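Local coordinates for manganese-binding protein (Chlamydia trachomatis, PDB 6NSI) that binds iron, and also manganese and nickel ions, with a preference for ferrous iron, and delivers them to the membrane permease of an ABC import system, at residues Ile2-Met7 and Val23-Leu28; Leu53-Gly58 and Ala119-Gln124; Tyr163-His168 and Arg193-Glu198; Val225-Asp230 and Ser255-Asp260. One frame throughout, in Å; residues are numbered along the deposited sequence.

Contact 1 of 4, residues Ile2-Met7 and Val23-Leu28; sequences IYVLSM and VKNIVL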
loop_
_atom_site.group_PDB
_atom_site.type_symbol
_atom_site.label_atom_id
_atom_site.label_comp_id
_atom_site.label_asym_id
_atom_site.label_seq_id
_atom_site.Cartn_x
_atom_site.Cartn_y
_atom_site.Cartn_z
ATOM N N ILE A 2 9.891 -26.139 6.211
ATOM C CA ILE A 2 9.578 -25.583 4.895
ATOM C C ILE A 2 9.552 -24.057 4.978
ATOM O O ILE A 2 9.079 -23.486 5.970
ATOM C CB ILE A 2 8.234 -26.143 4.385
ATOM C CG1 ILE A 2 8.227 -27.670 4.460
ATOM C CG2 ILE A 2 7.964 -25.699 2.965
ATOM C CD1 ILE A 2 7.189 -28.237 5.391
ATOM N N TYR A 3 10.060 -23.391 3.936
ATOM C CA TYR A 3 10.205 -21.937 3.905
ATOM C C TYR A 3 9.439 -21.343 2.732
ATOM O O TYR A 3 9.539 -21.836 1.602
ATOM C CB TYR A 3 11.672 -21.520 3.789
ATOM C CG TYR A 3 12.455 -21.684 5.067
ATOM C CD1 TYR A 3 12.358 -20.748 6.087
ATOM C CD2 TYR A 3 13.286 -22.788 5.258
ATOM C CE1 TYR A 3 13.073 -20.901 7.262
ATOM C CE2 TYR A 3 14.005 -22.949 6.426
ATOM C CZ TYR A 3 13.898 -22.002 7.425
ATOM O OH TYR A 3 14.612 -22.158 8.591
ATOM N N VAL A 4 8.704 -20.266 3.004
ATOM C CA VAL A 4 8.044 -19.471 1.978
ATOM C C VAL A 4 8.492 -18.021 2.143
ATOM O O VAL A 4 8.550 -17.509 3.267
ATOM C CB VAL A 4 6.513 -19.600 2.061
ATOM C CG1 VAL A 4 5.835 -18.527 1.201
ATOM C CG2 VAL A 4 6.094 -20.993 1.629
ATOM N N LEU A 5 8.825 -17.369 1.030
ATOM C CA LEU A 5 9.392 -16.024 1.038
ATOM C C LEU A 5 8.363 -15.013 0.548
ATOM O O LEU A 5 7.722 -15.218 -0.491
ATOM C CB LEU A 5 10.650 -15.946 0.165
ATOM C CG LEU A 5 11.331 -14.572 0.121
ATOM C CD1 LEU A 5 11.761 -14.141 1.502
ATOM C CD2 LEU A 5 12.515 -14.503 -0.820
ATOM N N SER A 6 8.203 -13.928 1.300
ATOM C CA SER A 6 7.422 -12.779 0.870
ATOM C C SER A 6 8.344 -11.574 0.706
ATOM O O SER A 6 9.248 -11.360 1.516
ATOM C CB SER A 6 6.315 -12.449 1.875
ATOM O OG SER A 6 5.374 -13.506 1.990
ATOM N N MET A 7 8.099 -10.776 -0.336
ATOM C CA MET A 7 8.979 -9.637 -0.594
ATOM C C MET A 7 8.920 -8.601 0.530
ATOM O O MET A 7 9.952 -8.028 0.903
ATOM C CB MET A 7 8.633 -8.999 -1.939
ATOM C CG MET A 7 9.257 -9.719 -3.134
ATOM S SD MET A 7 11.060 -9.800 -3.023
ATOM C CE MET A 7 11.469 -8.065 -2.857
ATOM N N VAL A 23 4.375 -23.742 8.169
ATOM C CA VAL A 23 5.488 -23.302 7.334
ATOM C C VAL A 23 6.209 -22.163 8.044
ATOM O O VAL A 23 5.665 -21.523 8.952
ATOM C CB VAL A 23 5.027 -22.839 5.929
ATOM C CG1 VAL A 23 4.480 -21.420 5.980
ATOM C CG2 VAL A 23 6.158 -22.913 4.936
ATOM N N LYS A 24 7.451 -21.909 7.629
ATOM C CA LYS A 24 8.214 -20.764 8.106
ATOM C C LYS A 24 8.203 -19.669 7.050
ATOM O O LYS A 24 8.679 -19.872 5.928
ATOM C CB LYS A 24 9.641 -21.167 8.471
ATOM C CG LYS A 24 9.655 -22.301 9.479
ATOM C CD LYS A 24 10.965 -23.048 9.547
ATOM C CE LYS A 24 10.966 -23.968 10.755
ATOM N NZ LYS A 24 10.416 -25.324 10.439
ATOM N N ASN A 25 7.656 -18.518 7.413
ATOM C CA ASN A 25 7.545 -17.392 6.505
ATOM C C ASN A 25 8.704 -16.452 6.761
ATOM O O ASN A 25 8.972 -16.092 7.911
ATOM C CB ASN A 25 6.215 -16.664 6.702
ATOM C CG ASN A 25 5.056 -17.409 6.089
ATOM O OD1 ASN A 25 4.938 -17.474 4.868
ATOM N ND2 ASN A 25 4.210 -18.010 6.932
ATOM N N ILE A 26 9.400 -16.072 5.696
ATOM C CA ILE A 26 10.447 -15.071 5.790
ATOM C C ILE A 26 10.039 -13.879 4.934
ATOM O O ILE A 26 9.257 -13.992 3.986
ATOM C CB ILE A 26 11.838 -15.609 5.370
ATOM C CG1 ILE A 26 11.742 -16.474 4.114
ATOM C CG2 ILE A 26 12.463 -16.407 6.505
ATOM C CD1 ILE A 26 13.120 -16.864 3.527
ATOM N N VAL A 27 10.573 -12.723 5.288
ATOM C CA VAL A 27 10.303 -11.502 4.549
ATOM C C VAL A 27 11.637 -10.884 4.171
ATOM O O VAL A 27 12.558 -10.823 4.991
ATOM C CB VAL A 27 9.427 -10.512 5.350
ATOM C CG1 VAL A 27 10.139 -10.009 6.614
ATOM C CG2 VAL A 27 9.022 -9.365 4.472
ATOM N N LEU A 28 11.759 -10.489 2.908
ATOM C CA LEU A 28 12.983 -9.818 2.413
ATOM C C LEU A 28 13.119 -8.373 2.896
ATOM O O LEU A 28 14.147 -8.025 3.421
ATOM C CB LEU A 28 12.954 -9.829 0.893
ATOM C CG LEU A 28 14.207 -10.390 0.245
ATOM C CD1 LEU A 28 14.378 -11.841 0.630
ATOM C CD2 LEU A 28 14.134 -10.224 -1.253
HETATM O O HOH W 1 6.482 -15.462 3.582
#
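Ile2-Met7 and Val23-Leu28 run as neighbouring parallel strands, Tyr3 paired with Lys24 and Ser6 with Val27, the axes 4.7 Å apart at closest approach and turned 28° from each other. Five backbone hydrogen bonds stitch the ladder, from Lys24 N on Ile2 O to Leu28 N on Ser6 O. On one face the aliphatic chain of Lys24 crosses the Tyr3 ring, CD standing 4.2 Å from the ring centroid in an off-centre CH-pi contact; its ammonium goes on to Ser1 OG. Further along that face, Leu5 CG lies anti to the backbone N (chi1 -179°), and the CD1 methyl beyond it meets Ile26 CG1 at 3.5 Å. The other methyl, Leu5 CD2, reaches Leu28 CD1 at 3.6 Å, while Leu28 CD2 touches the sulphur of Met7. On the face of Val4, Ser6 and Asn25 one water bonds to Val4 O, to Ser6 OG and to Asn25 OD1, and Asn25 ND2 turns to Thr19. This is the first beta-alpha-beta unit of the chain. Its connecting helix 9-19 packs on Ser6 and Asn25, helix 44-50 lies against Leu5, Ile26 and Leu28, and strand 54-56 flanks 3-6 across from the edge strand 24-27.

Contact 2 of 4, residues Leu53-Gly58 and Ala119-Gln124; sequences LIFCNG and AALIQQ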
loop_
_atom_site.group_PDB
_atom_site.type_symbol
_atom_site.label_atom_id
_atom_site.label_comp_id
_atom_site.label_asym_id
_atom_site.label_seq_id
_atom_site.Cartn_x
_atom_site.Cartn_y
_atom_site.Cartn_z
ATOM N N LEU A 53 8.260 -20.759 -2.433
ATOM C CA LEU A 53 7.452 -19.791 -3.158
ATOM C C LEU A 53 7.978 -18.409 -2.800
ATOM O O LEU A 53 8.368 -18.180 -1.651
ATOM C CB LEU A 53 5.964 -19.897 -2.788
ATOM C CG LEU A 53 5.126 -21.089 -3.267
ATOM C CD1 LEU A 53 3.748 -21.062 -2.610
ATOM C CD2 LEU A 53 5.011 -21.078 -4.782
ATOM N N ILE A 54 7.995 -17.503 -3.779
ATOM C CA ILE A 54 8.412 -16.108 -3.582
ATOM C C ILE A 54 7.250 -15.214 -3.986
ATOM O O ILE A 54 6.930 -15.104 -5.178
ATOM C CB ILE A 54 9.659 -15.754 -4.394
ATOM C CG1 ILE A 54 10.844 -16.615 -3.954
ATOM C CG2 ILE A 54 9.968 -14.264 -4.254
ATOM C CD1 ILE A 54 12.060 -16.482 -4.862
ATOM N N PHE A 55 6.639 -14.556 -3.004
ATOM C CA PHE A 55 5.464 -13.724 -3.235
ATOM C C PHE A 55 5.887 -12.272 -3.476
ATOM O O PHE A 55 6.495 -11.640 -2.603
ATOM C CB PHE A 55 4.504 -13.839 -2.050
ATOM C CG PHE A 55 3.706 -15.118 -2.038
ATOM C CD1 PHE A 55 4.034 -16.148 -1.167
ATOM C CD2 PHE A 55 2.623 -15.286 -2.893
ATOM C CE1 PHE A 55 3.297 -17.329 -1.151
ATOM C CE2 PHE A 55 1.878 -16.468 -2.879
ATOM C CZ PHE A 55 2.218 -17.486 -2.011
ATOM N N CYS A 56 5.580 -11.761 -4.673
ATOM C CA CYS A 56 5.913 -10.412 -5.114
ATOM C C CYS A 56 4.656 -9.586 -5.326
ATOM O O CYS A 56 3.585 -10.118 -5.645
ATOM C CB CYS A 56 6.684 -10.428 -6.432
ATOM S SG CYS A 56 8.154 -11.428 -6.358
ATOM N N ASN A 57 4.815 -8.271 -5.191
ATOM C CA ASN A 57 3.720 -7.354 -5.487
ATOM C C ASN A 57 3.502 -7.220 -6.984
ATOM O O ASN A 57 2.358 -7.104 -7.437
ATOM C CB ASN A 57 4.003 -5.970 -4.895
ATOM C CG ASN A 57 2.816 -5.041 -5.004
ATOM O OD1 ASN A 57 1.959 -5.047 -4.136
ATOM N ND2 ASN A 57 2.763 -4.225 -6.066
ATOM N N GLY A 58 4.588 -7.245 -7.760
ATOM C CA GLY A 58 4.517 -6.897 -9.164
ATOM C C GLY A 58 4.268 -5.404 -9.292
ATOM O O GLY A 58 4.544 -4.620 -8.381
ATOM N N ALA A 119 -4.735 -19.344 -2.918
ATOM C CA ALA A 119 -4.773 -20.287 -4.030
ATOM C C ALA A 119 -3.370 -20.770 -4.363
ATOM O O ALA A 119 -3.115 -21.978 -4.432
ATOM C CB ALA A 119 -5.431 -19.640 -5.248
ATOM N N ALA A 120 -2.441 -19.827 -4.544
ATOM C CA ALA A 120 -1.057 -20.172 -4.837
ATOM C C ALA A 120 -0.475 -21.096 -3.774
ATOM O O ALA A 120 0.227 -22.062 -4.099
ATOM C CB ALA A 120 -0.220 -18.894 -4.947
ATOM N N LEU A 121 -0.735 -20.801 -2.495
ATOM C CA LEU A 121 -0.192 -21.635 -1.430
ATOM C C LEU A 121 -0.782 -23.034 -1.492
ATOM O O LEU A 121 -0.061 -24.033 -1.366
ATOM C CB LEU A 121 -0.485 -21.005 -0.071
ATOM C CG LEU A 121 0.482 -19.922 0.383
ATOM C CD1 LEU A 121 -0.125 -19.189 1.569
ATOM C CD2 LEU A 121 1.844 -20.498 0.723
ATOM N N ILE A 122 -2.096 -23.114 -1.699
ATOM C CA ILE A 122 -2.778 -24.399 -1.758
ATOM C C ILE A 122 -2.283 -25.209 -2.951
ATOM O O ILE A 122 -2.146 -26.436 -2.874
ATOM C CB ILE A 122 -4.300 -24.173 -1.803
ATOM C CG1 ILE A 122 -4.804 -23.737 -0.420
ATOM C CG2 ILE A 122 -5.010 -25.421 -2.313
ATOM C CD1 ILE A 122 -6.256 -23.315 -0.387
ATOM N N GLN A 123 -1.993 -24.533 -4.065
ATOM C CA GLN A 123 -1.479 -25.231 -5.240
ATOM C C GLN A 123 -0.086 -25.812 -4.988
ATOM O O GLN A 123 0.257 -26.861 -5.547
ATOM C CB GLN A 123 -1.481 -24.281 -6.442
ATOM C CG GLN A 123 -0.772 -24.800 -7.698
ATOM C CD GLN A 123 -1.712 -25.525 -8.658
ATOM O OE1 GLN A 123 -2.928 -25.301 -8.652
ATOM N NE2 GLN A 123 -1.150 -26.407 -9.486
ATOM N N GLN A 124 0.719 -25.164 -4.141
ATOM C CA GLN A 124 2.049 -25.686 -3.838
ATOM C C GLN A 124 2.009 -26.771 -2.768
ATOM O O GLN A 124 2.850 -27.679 -2.781
ATOM C CB GLN A 124 2.970 -24.552 -3.391
ATOM C CG GLN A 124 4.368 -25.001 -2.959
ATOM C CD GLN A 124 5.271 -25.312 -4.137
ATOM O OE1 GLN A 124 5.020 -24.870 -5.261
ATOM N NE2 GLN A 124 6.324 -26.093 -3.889
#
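The four-stranded parallel sheet with strand order 2-1-3-4 is met here by the last turns of helix 107-124: Leu53 and Phe55, just before and on strand 54-56, touch Ala120, Leu121 and Gln124. These residues lie one and three to four positions apart on the helix, and the two strand-side residues meet mostly carbon atoms there. Phe55 sets the far end of its ring, atoms CE1, CE2 and CZ, against Ala120 and Leu121. Ala120 CB sits at the ring edge, close to the ring plane, 3.8 Å from Phe55 CE2, whereas Leu121 CG comes in obliquely and stands 3.8 Å from Phe55 CZ. Leu121 CD2 also bridges the two residues, lying 3.9 Å from Leu53 CD1 and 4.0 Å from Phe55 CE1. Around this core, Val78 of the edge strand touches both Phe55 and Ala120, and helix 9-19 adds Ile11 and Val15 against Phe55 and Ile18 against Leu121. The side chains of Leu53 and Gln124 run antiparallel past one another. Gln124 CG, anti to the backbone N (chi1 176°), lies 4.0 Å from Leu53 CG; Leu53 CD1 is 3.7 Å from Gln124 CB.

Contact 3 of 4, residues Tyr163-His168 and Arg193-Glu198; sequences YLVTGH and RCISPE. With FE (Fe (III) ion), chain B.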
loop_
_atom_site.group_PDB
_atom_site.type_symbol
_atom_site.label_atom_id
_atom_site.label_comp_id
_atom_site.label_asym_id
_atom_site.label_seq_id
_atom_site.Cartn_x
_atom_site.Cartn_y
_atom_site.Cartn_z
ATOM N N TYR A 163 -9.512 15.719 0.712
ATOM C CA TYR A 163 -8.376 16.117 -0.118
ATOM C C TYR A 163 -7.153 15.686 0.671
ATOM O O TYR A 163 -6.909 16.219 1.766
ATOM C CB TYR A 163 -8.377 17.629 -0.393
ATOM C CG TYR A 163 -9.558 18.052 -1.239
ATOM C CD1 TYR A 163 -9.513 17.943 -2.622
ATOM C CD2 TYR A 163 -10.734 18.515 -0.650
ATOM C CE1 TYR A 163 -10.603 18.298 -3.412
ATOM C CE2 TYR A 163 -11.836 18.876 -1.423
ATOM C CZ TYR A 163 -11.759 18.766 -2.801
ATOM O OH TYR A 163 -12.832 19.117 -3.571
ATOM N N LEU A 164 -6.438 14.688 0.149
ATOM C CA LEU A 164 -5.413 13.954 0.886
ATOM C C LEU A 164 -4.024 14.336 0.375
ATOM O O LEU A 164 -3.616 13.918 -0.718
ATOM C CB LEU A 164 -5.646 12.446 0.766
ATOM C CG LEU A 164 -4.610 11.551 1.457
ATOM C CD1 LEU A 164 -4.526 11.851 2.960
ATOM C CD2 LEU A 164 -4.962 10.102 1.186
ATOM N N VAL A 165 -3.291 15.105 1.177
ATOM C CA VAL A 165 -1.953 15.566 0.812
ATOM C C VAL A 165 -0.942 14.718 1.578
ATOM O O VAL A 165 -0.894 14.764 2.811
ATOM C CB VAL A 165 -1.765 17.064 1.119
ATOM C CG1 VAL A 165 -0.347 17.513 0.719
ATOM C CG2 VAL A 165 -2.827 17.914 0.398
ATOM N N THR A 166 -0.131 13.947 0.862
ATOM C CA THR A 166 0.832 13.051 1.490
ATOM C C THR A 166 2.237 13.285 0.943
ATOM O O THR A 166 2.458 14.119 0.064
ATOM C CB THR A 166 0.455 11.585 1.273
ATOM O OG1 THR A 166 0.593 11.279 -0.126
ATOM C CG2 THR A 166 -0.983 11.335 1.741
ATOM N N GLY A 167 3.189 12.518 1.498
ATOM C CA GLY A 167 4.585 12.681 1.126
ATOM C C GLY A 167 4.870 12.249 -0.303
ATOM O O GLY A 167 5.486 12.998 -1.072
ATOM N N HIS A 168 4.481 11.012 -0.661
ATOM C CA HIS A 168 4.507 10.579 -2.055
ATOM C C HIS A 168 3.165 9.956 -2.411
ATOM O O HIS A 168 2.257 9.867 -1.581
ATOM C CB HIS A 168 5.698 9.643 -2.368
ATOM C CG HIS A 168 5.552 8.209 -1.932
ATOM N ND1 HIS A 168 5.456 7.827 -0.605
ATOM C CD2 HIS A 168 5.628 7.056 -2.648
ATOM C CE1 HIS A 168 5.419 6.506 -0.531
ATOM N NE2 HIS A 168 5.523 6.016 -1.752
ATOM N N ARG A 193 -8.680 14.515 -5.611
ATOM C CA ARG A 193 -8.747 14.332 -4.163
ATOM C C ARG A 193 -7.433 13.918 -3.492
ATOM O O ARG A 193 -7.407 13.780 -2.261
ATOM C CB ARG A 193 -9.841 13.311 -3.834
ATOM C CG ARG A 193 -11.150 13.603 -4.586
ATOM C CD ARG A 193 -12.353 13.161 -3.784
ATOM N NE ARG A 193 -12.606 14.244 -2.864
ATOM C CZ ARG A 193 -13.648 15.052 -2.929
ATOM N NH1 ARG A 193 -14.572 14.862 -3.843
ATOM N NH2 ARG A 193 -13.743 16.049 -2.062
ATOM N N CYS A 194 -6.341 13.722 -4.227
ATOM C CA CYS A 194 -5.067 13.452 -3.566
ATOM C C CYS A 194 -3.932 14.120 -4.340
ATOM O O CYS A 194 -4.005 14.294 -5.562
ATOM C CB CYS A 194 -4.813 11.930 -3.419
ATOM S SG CYS A 194 -4.778 10.970 -4.989
ATOM N N ILE A 195 -2.874 14.491 -3.619
ATOM C CA ILE A 195 -1.689 15.101 -4.236
ATOM C C ILE A 195 -0.493 14.861 -3.323
ATOM O O ILE A 195 -0.641 14.632 -2.118
ATOM C CB ILE A 195 -1.880 16.621 -4.505
ATOM C CG1 ILE A 195 -0.895 17.100 -5.588
ATOM C CG2 ILE A 195 -1.666 17.419 -3.226
ATOM C CD1 ILE A 195 -1.159 18.501 -6.090
ATOM N N SER A 196 0.710 14.919 -3.901
ATOM C CA SER A 196 1.940 14.721 -3.149
ATOM C C SER A 196 3.069 15.333 -3.954
ATOM O O SER A 196 3.012 15.332 -5.193
ATOM C CB SER A 196 2.208 13.225 -2.874
ATOM O OG SER A 196 2.314 12.475 -4.068
ATOM N N PRO A 197 4.081 15.906 -3.301
ATOM C CA PRO A 197 5.193 16.511 -4.062
ATOM C C PRO A 197 6.068 15.469 -4.735
ATOM O O PRO A 197 6.649 15.734 -5.793
ATOM C CB PRO A 197 5.957 17.310 -3.000
ATOM C CG PRO A 197 5.669 16.617 -1.704
ATOM C CD PRO A 197 4.268 15.989 -1.839
ATOM N N GLU A 198 6.165 14.284 -4.156
ATOM C CA GLU A 198 6.883 13.160 -4.740
ATOM C C GLU A 198 5.908 12.245 -5.480
ATOM O O GLU A 198 4.746 12.109 -5.088
ATOM C CB GLU A 198 7.609 12.390 -3.635
ATOM C CG GLU A 198 8.430 11.178 -4.110
ATOM C CD GLU A 198 9.595 11.580 -4.991
ATOM O OE1 GLU A 198 9.369 11.792 -6.209
ATOM O OE2 GLU A 198 10.725 11.684 -4.448
HETATM FE FE FE B . 5.612 3.865 -2.399
#
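Arg193 meets Tyr163 first: its guanidinium lies over one face of the phenol ring, CZ 4.6 Å from the ring centroid in a cation-pi contact, with the two planes 40° apart. NH2 comes nearest, 3.4 Å from Tyr163 CZ, while NH1 forms a salt bridge with Glu184 and NE bonds to Arg162 O. The carbonyl of Arg193 accepts Leu164 N, which starts a short parallel ladder. Cys194 pairs with Leu164 on one face; Ile195 N then bonds to Leu164 O and Ile195 O takes Thr166 N, while Ile195 CG2 packs 3.8 Å from Val165 CG2 on the other face. At Ser196 the chain leaves the strand. With chi1 at 59°, its OG sits between the backbone N and the carbonyl carbon and donates to Glu198 O at 2.7 Å, tying the chain across Pro197. Thr166 OG1 does likewise for His168 O, at 2.6 Å. Pro197 rests its CD against Thr166 O and Gly167 O, and Glu198 CB meets His168 CB at 3.6 Å. Both chains run on from the parallel strands as loops, and the one after 164-165 presents His168, whose NE2 binds iron at 2.2 Å: the metal site of a solute-binding protein, completed by His36, His102 and Asp260.

Contact 4 of 4, residues Val225-Asp230 and Ser255-Asp260; sequences VVFLED and SPLYSD. With FE (Fe (III) ion), chain B.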
loop_
_atom_site.group_PDB
_atom_site.type_symbol
_atom_site.label_atom_id
_atom_site.label_comp_id
_atom_site.label_asym_id
_atom_site.label_seq_id
_atom_site.Cartn_x
_atom_site.Cartn_y
_atom_site.Cartn_z
ATOM N N VAL A 225 -4.460 20.253 6.786
ATOM C CA VAL A 225 -3.488 19.324 7.335
ATOM C C VAL A 225 -2.890 18.498 6.200
ATOM O O VAL A 225 -3.558 18.183 5.207
ATOM C CB VAL A 225 -4.147 18.436 8.425
ATOM C CG1 VAL A 225 -5.423 17.829 7.890
ATOM C CG2 VAL A 225 -3.177 17.376 8.937
ATOM N N VAL A 226 -1.605 18.165 6.348
ATOM C CA VAL A 226 -0.882 17.314 5.414
ATOM C C VAL A 226 -0.274 16.162 6.212
ATOM O O VAL A 226 -0.053 16.268 7.416
ATOM C CB VAL A 226 0.201 18.112 4.658
ATOM C CG1 VAL A 226 -0.422 19.331 3.973
ATOM C CG2 VAL A 226 1.288 18.572 5.629
ATOM N N PHE A 227 0.025 15.061 5.528
ATOM C CA PHE A 227 0.392 13.820 6.203
ATOM C C PHE A 227 1.824 13.405 5.869
ATOM O O PHE A 227 2.112 13.014 4.734
ATOM C CB PHE A 227 -0.578 12.700 5.829
ATOM C CG PHE A 227 -1.997 12.953 6.272
ATOM C CD1 PHE A 227 -2.863 13.715 5.480
ATOM C CD2 PHE A 227 -2.469 12.429 7.475
ATOM C CE1 PHE A 227 -4.190 13.935 5.875
ATOM C CE2 PHE A 227 -3.815 12.654 7.886
ATOM C CZ PHE A 227 -4.657 13.405 7.088
ATOM N N LEU A 228 2.686 13.415 6.879
ATOM C CA LEU A 228 4.003 12.792 6.797
ATOM C C LEU A 228 3.869 11.282 6.727
ATOM O O LEU A 228 2.897 10.711 7.219
ATOM C CB LEU A 228 4.836 13.148 8.030
ATOM C CG LEU A 228 5.030 14.649 8.238
ATOM C CD1 LEU A 228 5.525 14.917 9.656
ATOM C CD2 LEU A 228 6.034 15.139 7.234
ATOM N N GLU A 229 4.879 10.631 6.133
ATOM C CA GLU A 229 4.951 9.177 6.070
ATOM C C GLU A 229 6.205 8.689 6.773
ATOM O O GLU A 229 7.279 9.287 6.650
ATOM C CB GLU A 229 4.954 8.644 4.625
ATOM C CG GLU A 229 3.747 9.083 3.806
ATOM C CD GLU A 229 4.012 9.031 2.309
ATOM O OE1 GLU A 229 4.877 8.225 1.883
ATOM O OE2 GLU A 229 3.348 9.789 1.561
ATOM N N ASP A 230 6.045 7.559 7.443
ATOM C CA ASP A 230 7.157 6.890 8.148
ATOM C C ASP A 230 8.191 6.555 7.087
ATOM O O ASP A 230 7.802 6.204 5.996
ATOM C CB ASP A 230 6.694 5.578 8.767
ATOM C CG ASP A 230 7.703 4.967 9.716
ATOM O OD1 ASP A 230 7.937 5.552 10.736
ATOM O OD2 ASP A 230 8.236 3.939 9.397
ATOM N N SER A 255 0.097 11.893 13.799
ATOM C CA SER A 255 0.801 10.631 13.593
ATOM C C SER A 255 1.160 10.442 12.126
ATOM O O SER A 255 0.405 10.855 11.242
ATOM C CB SER A 255 -0.053 9.433 14.031
ATOM O OG SER A 255 -0.759 9.705 15.226
ATOM N N PRO A 256 2.286 9.783 11.848
ATOM C CA PRO A 256 2.671 9.542 10.453
ATOM C C PRO A 256 1.816 8.443 9.845
ATOM O O PRO A 256 1.279 7.580 10.547
ATOM C CB PRO A 256 4.146 9.123 10.552
ATOM C CG PRO A 256 4.280 8.516 11.916
ATOM C CD PRO A 256 3.258 9.216 12.808
ATOM N N LEU A 257 1.669 8.500 8.524
ATOM C CA LEU A 257 1.038 7.409 7.808
ATOM C C LEU A 257 2.101 6.393 7.413
ATOM O O LEU A 257 3.287 6.703 7.333
ATOM C CB LEU A 257 0.308 7.927 6.570
ATOM C CG LEU A 257 -0.824 8.941 6.767
ATOM C CD1 LEU A 257 -1.362 9.342 5.378
ATOM C CD2 LEU A 257 -1.948 8.324 7.593
ATOM N N TYR A 258 1.673 5.164 7.181
ATOM C CA TYR A 258 2.588 4.127 6.713
ATOM C C TYR A 258 2.230 3.814 5.271
ATOM O O TYR A 258 1.202 3.189 5.001
ATOM C CB TYR A 258 2.526 2.902 7.617
ATOM C CG TYR A 258 3.112 3.227 8.969
ATOM C CD1 TYR A 258 2.382 3.963 9.907
ATOM C CD2 TYR A 258 4.403 2.844 9.299
ATOM C CE1 TYR A 258 2.925 4.290 11.146
ATOM C CE2 TYR A 258 4.945 3.168 10.531
ATOM C CZ TYR A 258 4.204 3.889 11.448
ATOM O OH TYR A 258 4.755 4.207 12.678
ATOM N N SER A 259 3.076 4.274 4.350
ATOM C CA SER A 259 2.819 4.149 2.922
ATOM C C SER A 259 3.404 2.858 2.348
ATOM O O SER A 259 2.689 2.047 1.753
ATOM C CB SER A 259 3.422 5.356 2.199
ATOM O OG SER A 259 4.821 5.398 2.455
ATOM N N ASP A 260 4.712 2.667 2.501
ATOM C CA ASP A 260 5.425 1.589 1.836
ATOM C C ASP A 260 5.827 0.483 2.801
ATOM O O ASP A 260 6.539 -0.455 2.410
ATOM C CB ASP A 260 6.659 2.142 1.125
ATOM C CG ASP A 260 6.316 2.950 -0.126
ATOM O OD1 ASP A 260 5.216 2.770 -0.715
ATOM O OD2 ASP A 260 7.172 3.768 -0.528
HETATM FE FE FE B . 5.612 3.865 -2.399
HETATM O O HOH W 2 0.767 11.899 8.811
HETATM O O HOH W 3 5.769 4.395 5.216
#
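Leu257 and Glu229 form a single backbone bridge in the iron-site loops, where the extension of strand 225-226 meets the loop between strand 251-252 and helix 266-280. The tight part runs through this bridge. Leu257 N donates to Leu228 O at 2.8 Å, within the carbonyl plane, and Leu257 O takes Asp230 N in return, so one residue uses both its backbone groups. Its side chain packs against Phe227, with CD1 3.5 Å from Phe227 CB and oblique to the ring. Further on, Ser259 OG donates to Glu229 OE1 at 2.9 Å, coming from above the carboxylate plane. The same oxygen also bonds to ND1 of the iron ligand His168, so Glu229 is a second-shell residue that links the loops carrying His168 and Asp260 and probably polarises the imidazole.

The looser, partly exposed side carries Pro256, Asp230 and Tyr258. Here one water spans Leu228 O and Ser255 O, adding a second bond to the carbonyl that Leu257 N already reaches, and another donates to Asp230 O and accepts from Ser259 N. The Asp230 carboxylate crosses the Tyr258 ring obliquely, their planes 30° apart and CG 3.4 Å from Tyr258 CE2; its OD2 bonds to Asn261. Beyond the bridge comes Asp260, whose carboxylate grips the iron with both oxygens, OD1 at 2.0 Å and OD2 at 2.4 Å.

The four contacts form two touching pairs, 1 with 2 and 3 with 4. Contacts 1 and 2, with centres 11 Å apart, share one sheet: strands 3-6 and 54-56 are neighbours, probably bonded from Leu5 O to Phe55 N at 2.8 Å, and Val4 CG1 packs 3.7 Å from Phe55 CE1. Contacts 3 and 4 lie 10 Å apart between centres, and both hold iron ligands. They join through Val165 O and Phe227 N, 2.9 Å apart, and at the shared iron, where His168 NE2 and Asp260 OD2 stand 3.0 Å apart. Contacts 1 and 3 are about 33 Å apart between centres; the side chain of Met7 in contact 1 remains about 13 Å from the iron.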